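Local coordinates for putative sugar ABC transporter (Yersinia enterocolitica subsp. enterocolitica 8081, PDB 5ULB), which probably serves as the periplasmic sugar-binding component of an ABC transporter, with a pocket that holds a 5-methylseleno-ribofuranose, consistent with a methylthioribose-binding protein, at residues 20-26 with 76-82; 102-106 with 269-273; 131-135 with 207-211. All coordinates share one frame; numbering follows the deposited sequence.

Contact 1 (20-26 with 76-82); sequences IKIAVIR and YDGIILS
Strands 21-26 and 78-82 run side by side in parallel, pairing Ile22 with Gly78 through to Arg26 with Ser82. The axes of the two segments approach to 4.7 Å and are inclined by 16°. Strand 21-26 lies between 51-56 and 78-82, the 2-1-3 order of a Rossmann-like alpha/beta lobe, with helices 32-48 and 61-73 on its two faces. Backbone hydrogen bonds form the ladder: Ala23 N to Gly78 O, Ile80 N to Ala23 O, Ile25 N to Ile80 O and Ser82 N to Ile25 O.

At the N-terminal end Lys21 O accepts from two amides, at 2.8 Å from Asp77 N and a longer 3.3 Å from Gly78 N, while Lys21 N gives a nearly straight bond to the anti lone pair of Asp77 OD2 (2.8 Å). A water donates to Asp77 OD2 and accepts a weak hydrogen bond from Lys21 NZ, whose stronger partner is Gln19 O.

Apolar contacts fall on both faces. Tyr76 lays its ring flat against Ala23, whose CB sits 3.6 Å from the ring centroid, a CH-pi contact; the hydroxyl reaches Asp53. On the same face Ile25 CD1 meets Ile79 CG2 (3.9 Å) and Leu81 CD2. On the other face Val24 CG2 packs beside Ile80 CB; helix 32-48 covers Val24, and Asn269 and Val273 of helix 262-278 touch Ile80.

At the C-terminal end Arg26 leaves the strand with CG anti to its backbone N (chi1 176°), bringing NH1 to Ser82 OG at 3.0 Å, 33° out of the guanidinium plane. Asn33, a pocket residue, and Thr34 bind NH2 and NE. Three partners should fix this buried guanidinium firmly; the Arg26 side chain comes within about 5 Å of the bound sugar (nearest atoms), and its charge may polarise Asn33.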
loop_
_atom_site.group_PDB
_atom_site.type_symbol
_atom_site.label_atom_id
_atom_site.label_comp_id
_atom_site.label_asym_id
_atom_site.label_seq_id
_atom_site.Cartn_x
_atom_site.Cartn_y
_atom_site.Cartn_z
ATOM N N ILE A 20 -9.545 13.908 20.193
ATOM C CA ILE A 20 -9.273 12.479 19.998
ATOM C C ILE A 20 -7.874 12.359 19.385
ATOM O O ILE A 20 -7.566 13.078 18.435
ATOM C CB ILE A 20 -10.354 11.878 19.126
ATOM C CG1 ILE A 20 -11.746 11.866 19.808
ATOM C CG2 ILE A 20 -9.957 10.498 18.601
ATOM C CD1 ILE A 20 -11.869 10.951 20.871
ATOM N N LYS A 21 -7.066 11.428 19.913
ATOM C CA LYS A 21 -5.689 11.262 19.450
ATOM C C LYS A 21 -5.490 9.869 18.875
ATOM O O LYS A 21 -5.841 8.863 19.550
ATOM C CB LYS A 21 -4.711 11.553 20.589
ATOM C CG LYS A 21 -4.966 12.885 21.235
ATOM C CD LYS A 21 -4.269 13.187 22.529
ATOM C CE LYS A 21 -4.736 14.588 22.964
ATOM N NZ LYS A 21 -6.125 14.653 23.542
ATOM N N ILE A 22 -4.913 9.807 17.678
ATOM C CA ILE A 22 -4.666 8.580 16.961
ATOM C C ILE A 22 -3.152 8.442 16.688
ATOM O O ILE A 22 -2.529 9.420 16.241
ATOM C CB ILE A 22 -5.406 8.565 15.600
ATOM C CG1 ILE A 22 -6.872 8.917 15.782
ATOM C CG2 ILE A 22 -5.223 7.247 14.881
ATOM C CD1 ILE A 22 -7.734 8.061 16.615
ATOM N N ALA A 23 -2.626 7.269 16.944
ATOM C CA ALA A 23 -1.215 6.962 16.583
ATOM C C ALA A 23 -1.245 6.028 15.358
ATOM O O ALA A 23 -1.967 4.999 15.391
ATOM C CB ALA A 23 -0.488 6.355 17.732
ATOM N N VAL A 24 -0.438 6.326 14.371
ATOM C CA VAL A 24 -0.254 5.441 13.223
ATOM C C VAL A 24 1.186 4.956 13.199
ATOM O O VAL A 24 2.123 5.814 13.211
ATOM C CB VAL A 24 -0.589 6.192 11.928
ATOM C CG1 VAL A 24 -0.445 5.310 10.708
ATOM C CG2 VAL A 24 -1.937 6.861 12.036
ATOM N N ILE A 25 1.430 3.672 13.206
ATOM C CA ILE A 25 2.778 3.094 13.198
ATOM C C ILE A 25 2.823 2.209 11.963
ATOM O O ILE A 25 2.072 1.224 11.858
ATOM C CB ILE A 25 3.109 2.357 14.481
ATOM C CG1 ILE A 25 2.866 3.176 15.742
ATOM C CG2 ILE A 25 4.605 1.966 14.388
ATOM C CD1 ILE A 25 1.519 3.057 16.353
ATOM N N ARG A 26 3.774 2.505 11.081
ATOM C CA ARG A 26 3.929 1.791 9.814
ATOM C C ARG A 26 5.354 1.226 9.774
ATOM O O ARG A 26 6.351 1.938 10.003
ATOM C CB ARG A 26 3.560 2.611 8.612
ATOM C CG ARG A 26 3.787 1.971 7.257
ATOM C CD ARG A 26 2.898 2.600 6.209
ATOM N NE ARG A 26 3.310 2.218 4.886
ATOM C CZ ARG A 26 2.488 1.891 3.871
ATOM N NH1 ARG A 26 1.216 1.498 4.068
ATOM N NH2 ARG A 26 3.021 1.722 2.695
ATOM N N TYR A 76 -3.252 6.653 23.721
ATOM C CA TYR A 76 -3.958 7.112 22.523
ATOM C C TYR A 76 -5.383 6.564 22.522
ATOM O O TYR A 76 -5.629 5.464 23.040
ATOM C CB TYR A 76 -3.195 6.712 21.283
ATOM C CG TYR A 76 -2.040 7.592 20.931
ATOM C CD1 TYR A 76 -0.789 7.373 21.447
ATOM C CD2 TYR A 76 -2.182 8.640 20.068
ATOM C CE1 TYR A 76 0.298 8.187 21.149
ATOM C CE2 TYR A 76 -1.136 9.492 19.750
ATOM C CZ TYR A 76 0.125 9.217 20.291
ATOM O OH TYR A 76 1.215 10.040 19.963
ATOM N N ASP A 77 -6.304 7.307 21.870
ATOM C CA ASP A 77 -7.670 6.817 21.735
ATOM C C ASP A 77 -7.782 5.732 20.656
ATOM O O ASP A 77 -8.638 4.835 20.800
ATOM C CB ASP A 77 -8.536 7.985 21.346
ATOM C CG ASP A 77 -8.609 9.015 22.462
ATOM O OD1 ASP A 77 -9.121 8.737 23.571
ATOM O OD2 ASP A 77 -7.990 10.098 22.251
ATOM N N GLY A 78 -6.936 5.785 19.658
ATOM C CA GLY A 78 -6.912 4.761 18.649
ATOM C C GLY A 78 -5.572 4.582 18.075
ATOM O O GLY A 78 -4.699 5.522 18.162
ATOM N N ILE A 79 -5.301 3.415 17.493
ATOM C CA ILE A 79 -4.049 3.052 16.865
ATOM C C ILE A 79 -4.330 2.426 15.518
ATOM O O ILE A 79 -5.262 1.609 15.408
ATOM C CB ILE A 79 -3.219 2.134 17.762
ATOM C CG1 ILE A 79 -2.690 2.862 19.006
ATOM C CG2 ILE A 79 -2.046 1.497 16.986
ATOM C CD1 ILE A 79 -1.999 2.055 20.051
ATOM N N ILE A 80 -3.559 2.793 14.541
ATOM C CA ILE A 80 -3.519 2.124 13.229
ATOM C C ILE A 80 -2.164 1.543 13.050
ATOM O O ILE A 80 -1.165 2.263 13.165
ATOM C CB ILE A 80 -3.886 3.098 12.080
ATOM C CG1 ILE A 80 -5.341 3.591 12.235
ATOM C CG2 ILE A 80 -3.716 2.447 10.697
ATOM C CD1 ILE A 80 -5.624 4.815 11.379
ATOM N N LEU A 81 -2.058 0.218 12.699
ATOM C CA LEU A 81 -0.815 -0.395 12.316
ATOM C C LEU A 81 -0.782 -0.688 10.853
ATOM O O LEU A 81 -1.810 -1.029 10.266
ATOM C CB LEU A 81 -0.576 -1.686 13.072
ATOM C CG LEU A 81 -0.656 -1.686 14.614
ATOM C CD1 LEU A 81 -0.267 -3.003 15.182
ATOM C CD2 LEU A 81 0.203 -0.523 15.137
ATOM N N SER A 82 0.424 -0.653 10.263
ATOM C CA SER A 82 0.594 -1.005 8.868
ATOM C C SER A 82 1.876 -1.807 8.713
ATOM O O SER A 82 2.937 -1.386 9.216
ATOM C CB SER A 82 0.599 0.270 8.053
ATOM O OG SER A 82 0.637 0.098 6.654
HETATM O O HOH W 1 -6.969 11.475 24.351
#

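Contact 2 (102-106 with 269-273)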
loop_
_atom_site.group_PDB
_atom_site.type_symbol
_atom_site.label_atom_id
_atom_site.label_comp_id
_atom_site.label_asym_id
_atom_site.label_seq_id
_atom_site.Cartn_x
_atom_site.Cartn_y
_atom_site.Cartn_z
ATOM N N ALA A 102 -9.049 1.725 20.498
ATOM C CA ALA A 102 -9.628 1.315 19.196
ATOM C C ALA A 102 -8.503 1.037 18.196
ATOM O O ALA A 102 -7.488 1.771 18.164
ATOM C CB ALA A 102 -10.515 2.437 18.646
ATOM N N VAL A 103 -8.691 -0.017 17.322
ATOM C CA VAL A 103 -7.592 -0.392 16.477
ATOM C C VAL A 103 -8.077 -0.933 15.130
ATOM O O VAL A 103 -9.011 -1.773 15.101
ATOM C CB VAL A 103 -6.610 -1.351 17.173
ATOM C CG1 VAL A 103 -7.340 -2.549 17.801
ATOM C CG2 VAL A 103 -5.439 -1.757 16.308
ATOM N N SER A 104 -7.407 -0.496 14.067
ATOM C CA SER A 104 -7.538 -1.095 12.764
ATOM C C SER A 104 -6.102 -1.343 12.259
ATOM O O SER A 104 -5.194 -0.544 12.547
ATOM C CB SER A 104 -8.304 -0.191 11.799
ATOM O OG SER A 104 -8.540 -0.762 10.554
ATOM N N VAL A 105 -5.894 -2.411 11.453
ATOM C CA VAL A 105 -4.642 -2.710 10.943
ATOM C C VAL A 105 -4.716 -2.919 9.438
ATOM O O VAL A 105 -5.752 -3.266 8.887
ATOM C CB VAL A 105 -3.924 -3.870 11.627
ATOM C CG1 VAL A 105 -3.802 -3.602 13.161
ATOM C CG2 VAL A 105 -4.593 -5.203 11.365
ATOM N N PHE A 106 -3.580 -2.641 8.778
ATOM C CA PHE A 106 -3.435 -2.785 7.327
ATOM C C PHE A 106 -2.205 -3.631 7.035
ATOM O O PHE A 106 -1.131 -3.367 7.595
ATOM C CB PHE A 106 -3.321 -1.449 6.653
ATOM C CG PHE A 106 -3.077 -1.538 5.166
ATOM C CD1 PHE A 106 -4.033 -2.101 4.293
ATOM C CD2 PHE A 106 -1.908 -1.149 4.648
ATOM C CE1 PHE A 106 -3.721 -2.249 2.968
ATOM C CE2 PHE A 106 -1.639 -1.299 3.297
ATOM C CZ PHE A 106 -2.501 -1.913 2.440
ATOM N N ASN A 269 -8.796 3.315 6.957
ATOM C CA ASN A 269 -8.405 2.884 8.318
ATOM C C ASN A 269 -8.745 3.910 9.375
ATOM O O ASN A 269 -9.167 3.501 10.465
ATOM C CB ASN A 269 -6.906 2.476 8.302
ATOM C CG ASN A 269 -6.714 1.051 7.781
ATOM O OD1 ASN A 269 -6.762 0.108 8.615
ATOM N ND2 ASN A 269 -6.573 0.826 6.474
ATOM N N LEU A 270 -8.607 5.171 9.095
ATOM C CA LEU A 270 -9.038 6.210 10.043
ATOM C C LEU A 270 -10.529 6.129 10.267
ATOM O O LEU A 270 -10.985 6.249 11.386
ATOM C CB LEU A 270 -8.503 7.592 9.561
ATOM C CG LEU A 270 -8.563 8.719 10.553
ATOM C CD1 LEU A 270 -9.949 9.301 10.733
ATOM C CD2 LEU A 270 -7.871 8.459 11.830
ATOM N N ARG A 271 -11.313 6.058 9.171
ATOM C CA ARG A 271 -12.775 5.964 9.298
ATOM C C ARG A 271 -13.164 4.812 10.232
ATOM O O ARG A 271 -14.077 4.916 11.065
ATOM C CB ARG A 271 -13.444 5.750 7.928
ATOM C CG ARG A 271 -13.284 6.876 6.983
ATOM C CD ARG A 271 -13.992 6.519 5.665
ATOM N NE ARG A 271 -13.653 7.460 4.612
ATOM C CZ ARG A 271 -13.999 7.317 3.335
ATOM N NH1 ARG A 271 -14.691 6.285 2.952
ATOM N NH2 ARG A 271 -13.669 8.214 2.457
ATOM N N LEU A 272 -12.518 3.651 10.063
ATOM C CA LEU A 272 -12.780 2.496 10.905
ATOM C C LEU A 272 -12.518 2.753 12.390
ATOM O O LEU A 272 -13.313 2.421 13.213
ATOM C CB LEU A 272 -12.017 1.254 10.392
ATOM C CG LEU A 272 -12.568 0.663 9.079
ATOM C CD1 LEU A 272 -11.497 -0.180 8.403
ATOM C CD2 LEU A 272 -13.778 -0.181 9.432
ATOM N N VAL A 273 -11.353 3.382 12.659
ATOM C CA VAL A 273 -11.082 3.748 14.061
ATOM C C VAL A 273 -12.041 4.750 14.604
ATOM O O VAL A 273 -12.479 4.642 15.748
ATOM C CB VAL A 273 -9.621 4.185 14.174
ATOM C CG1 VAL A 273 -9.327 4.767 15.533
ATOM C CG2 VAL A 273 -8.712 3.044 13.944
#
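This is a buried helix-on-sheet contact: helix 262-278 packs along strand 102-106, an inner strand of the sheet half that also holds strands 78-82 and 118-122. The short segments run nearly antiparallel, at 157°, with axes 7.6 Å apart. Alternate strand residues Ala102, Ser104 and Phe106 direct their CB atoms at the helix.

One side-chain hydrogen bond joins the two elements. Ser104 OG donates to Asn269 OD1 at 2.8 Å, approaching 34° out of the plane of the amide carbonyl; Ser104 OG also has a weak bond with Thr118 O. The hydroxyl reaches Asn269 because OG stands opposite the backbone N (chi1 -176°). The amide's other end is held too, ND2 giving bonds to Ile265 O one turn back in the helix and to Thr120 OG1 on the next strand.

Apolar contacts flank it. Leu272 CD1 rests 3.7 Å from Ser104 OG, and Val273 CG2 lies against Ser104 CB (3.9 Å). The other branch, Val273 CG1, makes a separate contact with Ala102 CB (4.1 Å). Phe106 CB lies 4.0 Å from Asn269 ND2, while the end of the ring leads away to touch the bound beta-selenosugar.

With the bonds of Asn269 setting which end of its amide is oxygen, a buried polar link through Ser104 and Thr120 ties the helix to two strands just behind a pocket wall.

Contact 3 (131-135 with 207-211); sequences SFGQL and DAIWG
The indole of Trp210 meets two consecutive helix residues in different ways, Ser131 near its rim and Phe132 over its face. Trp210 stretches from strand 208-211 toward the helix and turns its CG to the side opposite its own amide nitrogen, which carries NE1 to Ser131 OG at 2.9 Å. The bond is fairly straight, 158° at the hydrogen, and the oxygen stands slightly out of the indole plane. Ser131 OG is also hydrogen-bonded to Leu127 O, one turn earlier in helix 124-138, so the hydroxyl relays the indole N-H to the helix backbone and a buried nitrogen finds its acceptor.

Phe132 comes at the indole from above. Its CB lies 3.8 Å from the centroid of the five-membered ring and 12° off the normal, a CH-pi contact. Beyond CB the phenyl side chain runs across the indole, CD1 reaching Trp210 CG at 3.8 Å. The two ring planes meet obliquely at 54°, with centroids 5.3 Å apart. Tyr163 of helix 154-169 joins both, edge-to-face with Phe132 and at a small interplanar angle to Trp210, making a three-ring cluster.

One helical turn on from Ser131, Leu135 fills the other end of the contact. Its CD1 touches Ala208 CB at 3.7 Å and, less closely, Trp210 CB. Ile209, between these two strand residues, turns to the far face of the sheet.

The helix segment runs almost antiparallel to the strand, with axes 9.1 Å apart. A helix laid antiparallel on a parallel sheet, with alternate strand residues feeding the interface, is characteristic of the Rossmann-like alpha/beta lobes of periplasmic binding proteins.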
loop_
_atom_site.group_PDB
_atom_site.type_symbol
_atom_site.label_atom_id
_atom_site.label_comp_id
_atom_site.label_asym_id
_atom_site.label_seq_id
_atom_site.Cartn_x
_atom_site.Cartn_y
_atom_site.Cartn_z
ATOM N N SER A 131 -1.324 -7.916 -12.824
ATOM C CA SER A 131 -0.004 -7.343 -13.188
ATOM C C SER A 131 0.871 -8.401 -13.834
ATOM O O SER A 131 1.263 -8.297 -15.016
ATOM C CB SER A 131 0.682 -6.705 -11.953
ATOM O OG SER A 131 0.897 -7.608 -10.917
ATOM N N PHE A 132 1.147 -9.449 -13.083
ATOM C CA PHE A 132 1.861 -10.572 -13.606
ATOM C C PHE A 132 1.104 -11.282 -14.735
ATOM O O PHE A 132 1.693 -11.759 -15.700
ATOM C CB PHE A 132 2.297 -11.569 -12.502
ATOM C CG PHE A 132 3.242 -12.628 -12.970
ATOM C CD1 PHE A 132 4.513 -12.291 -13.324
ATOM C CD2 PHE A 132 2.842 -13.969 -13.065
ATOM C CE1 PHE A 132 5.361 -13.211 -13.745
ATOM C CE2 PHE A 132 3.725 -14.911 -13.536
ATOM C CZ PHE A 132 4.980 -14.504 -13.900
ATOM N N GLY A 133 -0.211 -11.349 -14.604
ATOM C CA GLY A 133 -0.972 -11.922 -15.689
ATOM C C GLY A 133 -0.874 -11.172 -16.954
ATOM O O GLY A 133 -0.923 -11.743 -18.045
ATOM N N GLN A 134 -0.736 -9.827 -16.918
ATOM C CA GLN A 134 -0.507 -9.042 -18.151
ATOM C C GLN A 134 0.792 -9.392 -18.745
ATOM O O GLN A 134 0.887 -9.427 -19.983
ATOM C CB GLN A 134 -0.624 -7.563 -17.890
ATOM C CG GLN A 134 -0.766 -6.751 -19.173
ATOM C CD GLN A 134 -2.050 -7.002 -19.959
ATOM O OE1 GLN A 134 -3.169 -7.049 -19.326
ATOM N NE2 GLN A 134 -1.906 -7.285 -21.198
ATOM N N LEU A 135 1.804 -9.631 -17.943
ATOM C CA LEU A 135 3.105 -10.069 -18.434
ATOM C C LEU A 135 2.950 -11.384 -19.233
ATOM O O LEU A 135 3.413 -11.626 -20.331
ATOM C CB LEU A 135 4.097 -10.151 -17.277
ATOM C CG LEU A 135 5.576 -10.455 -17.553
ATOM C CD1 LEU A 135 6.350 -10.179 -16.277
ATOM C CD2 LEU A 135 5.806 -11.874 -17.957
ATOM N N ASP A 207 13.371 -10.845 -20.642
ATOM C CA ASP A 207 12.212 -10.268 -21.334
ATOM C C ASP A 207 11.419 -9.245 -20.543
ATOM O O ASP A 207 10.919 -8.248 -21.109
ATOM C CB ASP A 207 11.267 -11.423 -21.749
ATOM C CG ASP A 207 11.950 -12.397 -22.697
ATOM O OD1 ASP A 207 12.409 -11.888 -23.722
ATOM O OD2 ASP A 207 12.133 -13.593 -22.342
ATOM N N ALA A 208 11.266 -9.481 -19.205
ATOM C CA ALA A 208 10.395 -8.657 -18.444
ATOM C C ALA A 208 10.811 -8.697 -16.983
ATOM O O ALA A 208 11.470 -9.625 -16.532
ATOM C CB ALA A 208 8.916 -9.087 -18.648
ATOM N N ILE A 209 10.289 -7.692 -16.243
ATOM C CA ILE A 209 10.457 -7.601 -14.799
ATOM C C ILE A 209 9.098 -7.400 -14.144
ATOM O O ILE A 209 8.337 -6.529 -14.588
ATOM C CB ILE A 209 11.477 -6.483 -14.426
ATOM C CG1 ILE A 209 12.807 -6.752 -15.053
ATOM C CG2 ILE A 209 11.525 -6.261 -12.938
ATOM C CD1 ILE A 209 13.830 -5.646 -14.858
ATOM N N TRP A 210 8.836 -8.192 -13.106
ATOM C CA TRP A 210 7.610 -7.999 -12.308
ATOM C C TRP A 210 7.986 -7.392 -10.983
ATOM O O TRP A 210 8.689 -8.018 -10.184
ATOM C CB TRP A 210 6.912 -9.316 -12.093
ATOM C CG TRP A 210 5.630 -9.255 -11.296
ATOM C CD1 TRP A 210 4.614 -8.351 -11.495
ATOM C CD2 TRP A 210 5.292 -10.013 -10.154
ATOM N NE1 TRP A 210 3.631 -8.563 -10.575
ATOM C CE2 TRP A 210 4.033 -9.565 -9.750
ATOM C CE3 TRP A 210 5.877 -11.051 -9.455
ATOM C CZ2 TRP A 210 3.349 -10.124 -8.644
ATOM C CZ3 TRP A 210 5.234 -11.582 -8.419
ATOM C CH2 TRP A 210 3.978 -11.103 -8.007
ATOM N N GLY A 211 7.486 -6.140 -10.777
ATOM C CA GLY A 211 7.773 -5.474 -9.522
ATOM C C GLY A 211 6.554 -5.508 -8.606
ATOM O O GLY A 211 5.482 -4.995 -8.916
#

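Overall arrangement
Contacts 1 and 2 belong to one lobe and contact 3 to the other, on opposite sides of the chain's centre. The centres of contacts 1 and 2 are 8 Å apart, and strands 78-82 and 102-106 are neighbours in the sheet, joined by hydrogen bonds; the centre of contact 3 is about 35 and 33 Å from theirs, though strand 208-211 belongs to the same continuous mixed sheet. Contact 1 closes early in the chain. Contact 2 then joins strand 102-106 to a helix 163 residues later, and contact 3 forms wholly within that interval. The chain thus crosses to the second lobe and returns, as in two-lobed periplasmic binding proteins, whose sugar site lies between the lobes.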